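Local structure of uncharacterized protein (Legionella pneumophila subsp. pneumophila, 4WRP) at residues 3-9 and 65-71; 75-81 and 96-100; 17-21 and 40-45. The protein is of unknown function but is probably a secreted bacterial effector, represented here by its all-helical C-terminal domain of the DUF5617 family. One frame throughout, in Å; residues are numbered along the deposited sequence.

Interaction 1 (3-9 and 65-71); sequences PGNFAAY and FHWNRHH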
loop_
_atom_site.group_PDB
_atom_site.type_symbol
_atom_site.label_atom_id
_atom_site.label_comp_id
_atom_site.label_asym_id
_atom_site.label_seq_id
_atom_site.Cartn_x
_atom_site.Cartn_y
_atom_site.Cartn_z
ATOM N N PRO A 3 4.588 8.473 11.590
ATOM C CA PRO A 3 4.162 9.117 10.355
ATOM C C PRO A 3 2.923 10.045 10.541
ATOM O O PRO A 3 1.919 9.648 11.135
ATOM C CB PRO A 3 3.869 7.945 9.427
ATOM C CG PRO A 3 3.555 6.791 10.313
ATOM C CD PRO A 3 4.456 7.005 11.509
ATOM N N GLY A 4 3.057 11.283 10.045
ATOM C CA GLY A 4 2.125 12.372 10.259
ATOM C C GLY A 4 1.113 12.592 9.182
ATOM O O GLY A 4 0.347 13.537 9.268
ATOM N N ASN A 5 1.061 11.694 8.188
ATOM C CA ASN A 5 0.072 11.714 7.082
ATOM C C ASN A 5 0.181 10.364 6.365
ATOM O O ASN A 5 1.129 9.578 6.607
ATOM C CB ASN A 5 0.315 12.894 6.096
ATOM C CG ASN A 5 1.774 12.966 5.634
ATOM O OD1 ASN A 5 2.244 12.091 4.915
ATOM N ND2 ASN A 5 2.503 13.963 6.114
ATOM N N PHE A 6 -0.774 10.121 5.479
ATOM C CA PHE A 6 -0.883 8.857 4.820
ATOM C C PHE A 6 0.329 8.549 3.927
ATOM O O PHE A 6 0.827 7.412 3.909
ATOM C CB PHE A 6 -2.191 8.808 4.059
ATOM C CG PHE A 6 -2.463 7.492 3.447
ATOM C CD1 PHE A 6 -2.915 6.439 4.229
ATOM C CD2 PHE A 6 -2.290 7.291 2.106
ATOM C CE1 PHE A 6 -3.197 5.205 3.641
ATOM C CE2 PHE A 6 -2.564 6.056 1.521
ATOM C CZ PHE A 6 -3.009 5.012 2.290
ATOM N N ALA A 7 0.832 9.544 3.220
ATOM C CA ALA A 7 2.018 9.311 2.360
ATOM C C ALA A 7 3.238 8.931 3.189
ATOM O O ALA A 7 4.010 8.086 2.800
ATOM C CB ALA A 7 2.301 10.534 1.473
ATOM N N ALA A 8 3.409 9.544 4.350
ATOM C CA ALA A 8 4.532 9.196 5.242
ATOM C C ALA A 8 4.383 7.782 5.787
ATOM O O ALA A 8 5.385 7.045 5.865
ATOM C CB ALA A 8 4.667 10.182 6.381
ATOM N N TYR A 9 3.155 7.374 6.134
ATOM C CA TYR A 9 2.942 5.956 6.507
ATOM C C TYR A 9 3.335 5.010 5.329
ATOM O O TYR A 9 3.970 3.987 5.520
ATOM C CB TYR A 9 1.502 5.696 6.960
ATOM C CG TYR A 9 1.282 4.233 7.237
ATOM C CD1 TYR A 9 0.959 3.353 6.213
ATOM C CD2 TYR A 9 1.399 3.713 8.530
ATOM C CE1 TYR A 9 0.778 1.999 6.452
ATOM C CE2 TYR A 9 1.213 2.343 8.784
ATOM C CZ TYR A 9 0.900 1.498 7.737
ATOM O OH TYR A 9 0.713 0.167 7.940
ATOM N N PHE A 65 -0.237 2.247 13.943
ATOM C CA PHE A 65 -0.372 3.605 13.463
ATOM C C PHE A 65 -1.795 3.885 12.925
ATOM O O PHE A 65 -2.510 2.989 12.416
ATOM C CB PHE A 65 0.693 3.967 12.418
ATOM C CG PHE A 65 2.120 3.905 12.918
ATOM C CD1 PHE A 65 2.450 4.119 14.264
ATOM C CD2 PHE A 65 3.145 3.669 12.025
ATOM C CE1 PHE A 65 3.778 4.094 14.690
ATOM C CE2 PHE A 65 4.468 3.647 12.450
ATOM C CZ PHE A 65 4.790 3.869 13.780
ATOM N N HIS A 66 -2.205 5.143 13.069
ATOM C CA HIS A 66 -3.543 5.566 12.669
ATOM C C HIS A 66 -3.852 5.216 11.204
ATOM O O HIS A 66 -4.942 4.793 10.869
ATOM C CB HIS A 66 -3.633 7.053 12.828
ATOM C CG HIS A 66 -4.933 7.615 12.400
ATOM N ND1 HIS A 66 -6.108 7.348 13.073
ATOM C CD2 HIS A 66 -5.253 8.436 11.379
ATOM C CE1 HIS A 66 -7.091 8.003 12.491
ATOM N NE2 HIS A 66 -6.597 8.674 11.470
ATOM N N TRP A 67 -2.851 5.391 10.349
ATOM C CA TRP A 67 -3.010 5.217 8.926
ATOM C C TRP A 67 -3.137 3.789 8.473
ATOM O O TRP A 67 -3.487 3.553 7.330
ATOM C CB TRP A 67 -1.823 5.827 8.215
ATOM C CG TRP A 67 -1.538 7.169 8.721
ATOM C CD1 TRP A 67 -0.493 7.551 9.513
ATOM C CD2 TRP A 67 -2.330 8.314 8.512
ATOM N NE1 TRP A 67 -0.580 8.883 9.787
ATOM C CE2 TRP A 67 -1.699 9.380 9.165
ATOM C CE3 TRP A 67 -3.510 8.554 7.788
ATOM C CZ2 TRP A 67 -2.218 10.663 9.147
ATOM C CZ3 TRP A 67 -4.017 9.797 7.769
ATOM C CH2 TRP A 67 -3.380 10.850 8.453
ATOM N N ASN A 68 -2.818 2.849 9.350
ATOM C CA ASN A 68 -2.802 1.452 8.995
ATOM C C ASN A 68 -4.139 0.969 8.465
ATOM O O ASN A 68 -4.189 0.249 7.488
ATOM C CB ASN A 68 -2.375 0.585 10.172
ATOM C CG ASN A 68 -2.472 -0.887 9.870
ATOM O OD1 ASN A 68 -3.413 -1.558 10.279
ATOM N ND2 ASN A 68 -1.481 -1.406 9.189
ATOM N N ARG A 69 -5.207 1.372 9.108
ATOM C CA ARG A 69 -6.499 0.874 8.742
ATOM C C ARG A 69 -6.832 1.170 7.284
ATOM O O ARG A 69 -7.221 0.270 6.542
ATOM C CB ARG A 69 -7.576 1.433 9.654
ATOM C CG ARG A 69 -8.907 0.784 9.359
ATOM C CD ARG A 69 -9.928 1.333 10.320
ATOM N NE ARG A 69 -11.261 1.411 9.725
ATOM C CZ ARG A 69 -12.360 0.887 10.259
ATOM N NH1 ARG A 69 -13.528 1.044 9.644
ATOM N NH2 ARG A 69 -12.301 0.238 11.414
ATOM N N HIS A 70 -6.668 2.415 6.853
ATOM C CA HIS A 70 -7.006 2.737 5.508
ATOM C C HIS A 70 -5.963 2.138 4.547
ATOM O O HIS A 70 -6.294 1.735 3.446
ATOM C CB HIS A 70 -7.032 4.228 5.295
ATOM C CG HIS A 70 -7.398 4.611 3.905
ATOM N ND1 HIS A 70 -8.678 4.468 3.412
ATOM C CD2 HIS A 70 -6.656 5.114 2.895
ATOM C CE1 HIS A 70 -8.714 4.895 2.163
ATOM N NE2 HIS A 70 -7.494 5.270 1.820
ATOM N N HIS A 71 -4.710 2.063 4.983
ATOM C CA HIS A 71 -3.668 1.529 4.105
ATOM C C HIS A 71 -3.904 0.051 3.810
ATOM O O HIS A 71 -3.828 -0.374 2.676
ATOM C CB HIS A 71 -2.328 1.749 4.710
ATOM C CG HIS A 71 -1.206 1.498 3.768
ATOM N ND1 HIS A 71 -0.638 0.258 3.628
ATOM C CD2 HIS A 71 -0.526 2.318 2.932
ATOM C CE1 HIS A 71 0.324 0.308 2.727
ATOM N NE2 HIS A 71 0.424 1.552 2.303
#

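Interaction 2 (75-81 and 96-100); sequences VDDIVKE and RLDNL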
loop_
_atom_site.group_PDB
_atom_site.type_symbol
_atom_site.label_atom_id
_atom_site.label_comp_id
_atom_site.label_asym_id
_atom_site.label_seq_id
_atom_site.Cartn_x
_atom_site.Cartn_y
_atom_site.Cartn_z
ATOM N N VAL A 75 -4.476 -1.904 0.244
ATOM C CA VAL A 75 -3.701 -3.101 -0.121
ATOM C C VAL A 75 -4.660 -4.277 -0.345
ATOM O O VAL A 75 -4.528 -5.040 -1.261
ATOM C CB VAL A 75 -2.624 -3.379 0.905
ATOM C CG1 VAL A 75 -1.943 -4.700 0.653
ATOM C CG2 VAL A 75 -1.571 -2.262 0.846
ATOM N N ASP A 76 -5.709 -4.351 0.436
ATOM C CA ASP A 76 -6.732 -5.375 0.199
ATOM C C ASP A 76 -7.404 -5.239 -1.186
ATOM O O ASP A 76 -7.648 -6.245 -1.868
ATOM C CB ASP A 76 -7.737 -5.309 1.323
ATOM C CG ASP A 76 -8.617 -6.504 1.346
ATOM O OD1 ASP A 76 -8.129 -7.584 1.773
ATOM O OD2 ASP A 76 -9.764 -6.357 0.857
ATOM N N ASP A 77 -7.663 -4.005 -1.622
ATOM C CA ASP A 77 -8.153 -3.776 -2.989
ATOM C C ASP A 77 -7.095 -4.204 -4.014
ATOM O O ASP A 77 -7.408 -4.735 -5.075
ATOM C CB ASP A 77 -8.445 -2.303 -3.241
ATOM C CG ASP A 77 -9.650 -1.778 -2.467
ATOM O OD1 ASP A 77 -10.463 -2.583 -1.950
ATOM O OD2 ASP A 77 -9.747 -0.523 -2.365
ATOM N N ILE A 78 -5.821 -3.966 -3.725
ATOM C CA ILE A 78 -4.797 -4.410 -4.695
ATOM C C ILE A 78 -4.761 -5.962 -4.783
ATOM O O ILE A 78 -4.638 -6.561 -5.862
ATOM C CB ILE A 78 -3.435 -3.765 -4.362
ATOM C CG1 ILE A 78 -3.532 -2.251 -4.537
ATOM C CG2 ILE A 78 -2.332 -4.357 -5.199
ATOM C CD1 ILE A 78 -2.315 -1.478 -4.030
ATOM N N VAL A 79 -4.838 -6.645 -3.659
ATOM C CA VAL A 79 -4.868 -8.100 -3.658
ATOM C C VAL A 79 -6.059 -8.587 -4.494
ATOM O O VAL A 79 -5.954 -9.506 -5.293
ATOM C CB VAL A 79 -4.934 -8.647 -2.245
ATOM C CG1 VAL A 79 -5.263 -10.145 -2.237
ATOM C CG2 VAL A 79 -3.609 -8.355 -1.529
ATOM N N LYS A 80 -7.177 -7.927 -4.359
ATOM C CA LYS A 80 -8.287 -8.262 -5.229
ATOM C C LYS A 80 -7.975 -8.023 -6.717
ATOM O O LYS A 80 -8.378 -8.798 -7.552
ATOM C CB LYS A 80 -9.483 -7.469 -4.819
ATOM C CG LYS A 80 -10.782 -8.079 -5.287
ATOM C CD LYS A 80 -11.955 -7.493 -4.505
ATOM C CE LYS A 80 -13.121 -7.116 -5.421
ATOM N NZ LYS A 80 -13.841 -5.898 -4.924
ATOM N N GLU A 81 -7.250 -6.953 -7.042
ATOM C CA GLU A 81 -6.836 -6.710 -8.402
ATOM C C GLU A 81 -5.929 -7.811 -8.936
ATOM O O GLU A 81 -5.981 -8.139 -10.144
ATOM C CB GLU A 81 -6.119 -5.327 -8.533
ATOM C CG GLU A 81 -7.030 -4.111 -8.360
ATOM C CD GLU A 81 -6.189 -2.796 -8.218
ATOM O OE1 GLU A 81 -4.923 -2.783 -8.407
ATOM O OE2 GLU A 81 -6.811 -1.775 -7.852
ATOM N N ARG A 96 2.155 -0.269 -8.967
ATOM C CA ARG A 96 0.875 0.004 -8.315
ATOM C C ARG A 96 1.103 0.252 -6.832
ATOM O O ARG A 96 0.584 1.220 -6.279
ATOM C CB ARG A 96 -0.114 -1.154 -8.541
ATOM C CG ARG A 96 -1.437 -1.024 -7.781
ATOM C CD ARG A 96 -2.465 -0.083 -8.464
ATOM N NE ARG A 96 -3.791 -0.216 -7.840
ATOM C CZ ARG A 96 -4.306 0.514 -6.840
ATOM N NH1 ARG A 96 -3.704 1.579 -6.303
ATOM N NH2 ARG A 96 -5.500 0.173 -6.366
ATOM N N LEU A 97 1.898 -0.611 -6.179
ATOM C CA LEU A 97 2.151 -0.476 -4.750
ATOM C C LEU A 97 2.900 0.796 -4.457
ATOM O O LEU A 97 2.591 1.537 -3.497
ATOM C CB LEU A 97 2.885 -1.683 -4.190
ATOM C CG LEU A 97 2.087 -2.969 -4.222
ATOM C CD1 LEU A 97 3.011 -4.163 -4.096
ATOM C CD2 LEU A 97 1.045 -2.995 -3.101
ATOM N N ASP A 98 3.809 1.116 -5.334
ATOM C CA ASP A 98 4.670 2.280 -5.134
ATOM C C ASP A 98 3.837 3.526 -5.049
ATOM O O ASP A 98 3.998 4.325 -4.151
ATOM C CB ASP A 98 5.605 2.405 -6.322
ATOM C CG ASP A 98 6.952 2.898 -5.951
ATOM O OD1 ASP A 98 7.122 3.375 -4.801
ATOM O OD2 ASP A 98 7.848 2.821 -6.847
ATOM N N ASN A 99 2.852 3.617 -5.946
ATOM C CA ASN A 99 2.084 4.830 -6.166
ATOM C C ASN A 99 0.699 4.866 -5.500
ATOM O O ASN A 99 -0.137 5.715 -5.861
ATOM C CB ASN A 99 1.932 4.960 -7.679
ATOM C CG ASN A 99 3.264 5.267 -8.341
ATOM O OD1 ASN A 99 3.866 6.273 -8.037
ATOM N ND2 ASN A 99 3.711 4.424 -9.227
ATOM N N LEU A 100 0.441 3.976 -4.550
ATOM C CA LEU A 100 -0.915 3.839 -4.034
ATOM C C LEU A 100 -1.316 5.042 -3.188
ATOM O O LEU A 100 -2.503 5.271 -2.986
ATOM C CB LEU A 100 -1.138 2.517 -3.280
ATOM C CG LEU A 100 -0.459 2.326 -1.941
ATOM C CD1 LEU A 100 -1.199 3.075 -0.846
ATOM C CD2 LEU A 100 -0.358 0.850 -1.619
#

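Interaction 3 (17-21 and 40-45); sequences FQEIM and AIRTVL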
loop_
_atom_site.group_PDB
_atom_site.type_symbol
_atom_site.label_atom_id
_atom_site.label_comp_id
_atom_site.label_asym_id
_atom_site.label_seq_id
_atom_site.Cartn_x
_atom_site.Cartn_y
_atom_site.Cartn_z
ATOM N N PHE A 17 8.295 -3.302 2.953
ATOM C CA PHE A 17 7.878 -4.208 1.952
ATOM C C PHE A 17 9.068 -4.630 1.144
ATOM O O PHE A 17 9.186 -5.837 0.828
ATOM C CB PHE A 17 6.824 -3.574 1.033
ATOM C CG PHE A 17 6.466 -4.408 -0.127
ATOM C CD1 PHE A 17 5.670 -5.555 0.040
ATOM C CD2 PHE A 17 6.871 -4.044 -1.405
ATOM C CE1 PHE A 17 5.331 -6.337 -1.040
ATOM C CE2 PHE A 17 6.529 -4.830 -2.470
ATOM C CZ PHE A 17 5.777 -5.978 -2.294
ATOM N N GLN A 18 9.936 -3.695 0.759
ATOM C CA GLN A 18 11.096 -4.127 -0.010
ATOM C C GLN A 18 12.032 -5.015 0.806
ATOM O O GLN A 18 12.659 -5.937 0.258
ATOM C CB GLN A 18 11.868 -2.968 -0.662
ATOM C CG GLN A 18 12.530 -2.001 0.274
ATOM C CD GLN A 18 13.881 -2.446 0.741
ATOM O OE1 GLN A 18 14.566 -3.221 0.082
ATOM N NE2 GLN A 18 14.257 -1.988 1.918
ATOM N N GLU A 19 12.124 -4.770 2.102
ATOM C CA GLU A 19 12.969 -5.610 2.938
ATOM C C GLU A 19 12.368 -6.995 2.944
ATOM O O GLU A 19 13.061 -7.977 2.708
ATOM C CB GLU A 19 13.126 -5.082 4.370
ATOM C CG GLU A 19 13.900 -6.084 5.248
ATOM C CD GLU A 19 14.336 -5.554 6.610
ATOM O OE1 GLU A 19 14.405 -4.317 6.794
ATOM O OE2 GLU A 19 14.648 -6.390 7.504
ATOM N N ILE A 20 11.067 -7.086 3.140
ATOM C CA ILE A 20 10.406 -8.398 3.082
ATOM C C ILE A 20 10.606 -9.124 1.748
ATOM O O ILE A 20 10.970 -10.290 1.742
ATOM C CB ILE A 20 8.886 -8.311 3.427
ATOM C CG1 ILE A 20 8.722 -7.938 4.900
ATOM C CG2 ILE A 20 8.240 -9.658 3.247
ATOM C CD1 ILE A 20 7.379 -7.324 5.257
HETATM N N MSE A 21 10.385 -8.457 0.609
HETATM C CA MSE A 21 10.467 -9.141 -0.659
HETATM C C MSE A 21 11.905 -9.550 -0.987
HETATM O O MSE A 21 12.077 -10.466 -1.741
HETATM C CB MSE A 21 9.966 -8.303 -1.834
HETATM C CG MSE A 21 8.493 -7.934 -1.699
HETATM SE SE MSE A 21 7.387 -9.459 -1.178
HETATM C CE MSE A 21 7.895 -10.869 -2.426
ATOM N N ALA A 40 4.230 -14.590 -4.855
ATOM C CA ALA A 40 4.967 -14.313 -3.631
ATOM C C ALA A 40 4.598 -12.938 -3.062
ATOM O O ALA A 40 4.364 -12.793 -1.858
ATOM C CB ALA A 40 6.488 -14.402 -3.897
ATOM N N ILE A 41 4.469 -11.945 -3.950
ATOM C CA ILE A 41 4.048 -10.628 -3.529
ATOM C C ILE A 41 2.629 -10.696 -3.003
ATOM O O ILE A 41 2.286 -10.113 -1.970
ATOM C CB ILE A 41 4.107 -9.635 -4.706
ATOM C CG1 ILE A 41 5.565 -9.383 -5.060
ATOM C CG2 ILE A 41 3.420 -8.319 -4.338
ATOM C CD1 ILE A 41 5.760 -8.679 -6.375
ATOM N N ARG A 42 1.782 -11.394 -3.716
ATOM C CA ARG A 42 0.384 -11.537 -3.238
ATOM C C ARG A 42 0.304 -12.127 -1.828
ATOM O O ARG A 42 -0.432 -11.640 -0.935
ATOM C CB ARG A 42 -0.404 -12.405 -4.188
ATOM C CG ARG A 42 -1.890 -12.431 -3.806
ATOM C CD ARG A 42 -2.634 -13.657 -4.301
ATOM N NE ARG A 42 -4.053 -13.544 -3.883
ATOM C CZ ARG A 42 -4.519 -13.823 -2.662
ATOM N NH1 ARG A 42 -3.697 -14.271 -1.712
ATOM N NH2 ARG A 42 -5.831 -13.675 -2.369
ATOM N N THR A 43 1.091 -13.173 -1.607
ATOM C CA THR A 43 1.171 -13.785 -0.282
ATOM C C THR A 43 1.526 -12.806 0.828
ATOM O O THR A 43 0.861 -12.756 1.866
ATOM C CB THR A 43 2.142 -14.976 -0.297
ATOM O OG1 THR A 43 1.644 -15.889 -1.270
ATOM C CG2 THR A 43 2.137 -15.664 1.030
ATOM N N VAL A 44 2.558 -12.010 0.577
ATOM C CA VAL A 44 3.012 -11.045 1.539
ATOM C C VAL A 44 1.975 -9.940 1.772
ATOM O O VAL A 44 1.762 -9.499 2.906
ATOM C CB VAL A 44 4.351 -10.460 1.061
ATOM C CG1 VAL A 44 4.735 -9.228 1.843
ATOM C CG2 VAL A 44 5.409 -11.566 1.160
ATOM N N LEU A 45 1.369 -9.453 0.707
ATOM C CA LEU A 45 0.303 -8.443 0.857
ATOM C C LEU A 45 -0.888 -9.018 1.596
ATOM O O LEU A 45 -1.479 -8.356 2.439
ATOM C CB LEU A 45 -0.140 -7.915 -0.516
ATOM C CG LEU A 45 0.893 -7.237 -1.382
ATOM C CD1 LEU A 45 0.157 -6.854 -2.686
ATOM C CD2 LEU A 45 1.492 -6.026 -0.716
#

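Interaction 1 (3-9 and 65-71)
The chain start that leads into helix 6-21 lies against the turn that leads into helix 68-83, and the contact is rich in aromatic rings, several of whose polar atoms are hydrogen-bonded. Trp67 is central. Its indole NE1 donates to Pro3 O over 2.9 Å, a good use for a carbonyl outside any helix, while one face of the ring lies under the backbone of Asn5 and Phe6. Asn5 suits the N-cap: its OD1 accepts from Ala8 N at 2.9 Å, satisfying an amide that the first helical turn leaves without a backbone acceptor. Across the contact, the type I turn Phe65-Asn68 is closed by Asn68 N to Phe65 O at 3.1 Å, and Asn68 ND2 donates to Tyr9 OH at 3.0 Å. That hydroxyl also bonds to Tyr48 OH, which is also hydrogen-bonded to His71 ND1. His71 NE2 is paired with His10 ND1, so both imidazole nitrogens are engaged.

Carbon contacts fill the rest. Pro3 CD sits over the Phe65 face in a CH-pi contact, 3.8 Å from the ring centroid, where a rigid proline packs without wasting a backbone donor. The Tyr9 edge points at the face of His71 (centroids 4.9 Å apart), and the edge of His70 approaches the face of Phe6 in an offset edge-to-face pair. These four rings form an aromatic cluster. Amphipathic aromatics thus let the helix starts pack in a partly buried contact, with Tyr9 and His71 buried, while Trp67 NE1, Tyr9 OH and both His71 ring nitrogens stay hydrogen-bonded.

Interaction 2 (75-81 and 96-100)
This contact joins two consecutive helices of an all-alpha domain, packed as a helical hairpin: helix 68-83 is followed, after a short connection, by helix 90-98, whose C-terminal end folds back beside residues 75-81. Arg96 comes first and carries the polar part. Its guanidinium makes a two-pronged salt bridge with Glu81, NE donating to OE1 at 2.9 Å and NH2 to OE2 at 2.8 Å; OE1 is also bonded to the hydroxyl of Tyr87, in the connection. Arginine suits a site at the margin of the core, because the flat face of its guanidinium can rest on Ile78 CG1, 3.6 Å from NH2, while its edge stays with the carboxylate.

Leu97 leaves its helix sideways, yet its CD2 comes within 3.8 Å of Ile78 CD1, and it also touches Trp13 and Phe17 of helix 6-21. Asp98 takes no part in this contact and forms a salt bridge with Arg14. The exposed Asn99 is the first residue to leave helical phi/psi. Leu100, just beyond, points back toward helix 68-83, its branched side chain reaching the same buried surface as Leu97. Val75 offers it a short CG2 methyl, Ile78 the tip of its longer arm: Leu100 CD2 lies 3.9 Å from Ile78 CD1 and 4.2 Å from Val75 CG2.

Interaction 3 (17-21 and 40-45)
No hydrogen bond crosses between residues 17-21, the end of helix 6-21, and residues 40-45 of helix 34-49; their meeting is wholly apolar. The two short axes approach to 11.0 Å and run at 128° to each other, an oblique crossing, nearer antiparallel than parallel, whose gap is bridged by side chains of differing size.

The aromatic-to-aliphatic contacts come from Phe17, long enough to reach over the gap. Its CZ lies 3.9 Å from Ile41 CG2, near the plane of the ring, and its CE1 is 3.9 Å from Leu45 CD2 and 4.1 Å from Val44 CG1. Among purely aliphatic pairs, Ile20 CG2 meets Val44 CG1 at 3.8 Å, two beta-branched residues fitting closely where both point inward.

Contacts through the flexible residue Met21, present as selenomethionine, form a third group. Its SE lies 3.7 Å from Val44 CG2, and its CE rests 3.8 Å from Ile41 CG1 and 4.1 Å from Ala40 CB, a small methyl that leaves room for the longer side chain.

Within its own helix Phe17 stacks on Trp13; from helix 90-98 Leu97 touches it, Ile41 packs on Leu93 and Val94 of that helix, and Leu45 reaches both helix 90-98 and helix 68-83.

Overall arrangement
Three contacts tie together the four main helices of this all-helical domain. Helix 6-21 serves interaction 1 at its start and interaction 3 at its end, with centres about 19 Å apart on opposite sides of the chain's centre. Helix 68-83 is likewise shared by interactions 1 and 2, whose centres are about 15 Å apart and which touch through Leu100 against Phe6 and His71. Interactions 2 and 3, about 12 Å apart between centres, meet where Val75 and Val79 pack on Leu45 and Leu97 on Phe17. Along the chain, interaction 3 is nested within the loop closed by interaction 1, and interaction 2 follows both, touching each of them and so connecting them.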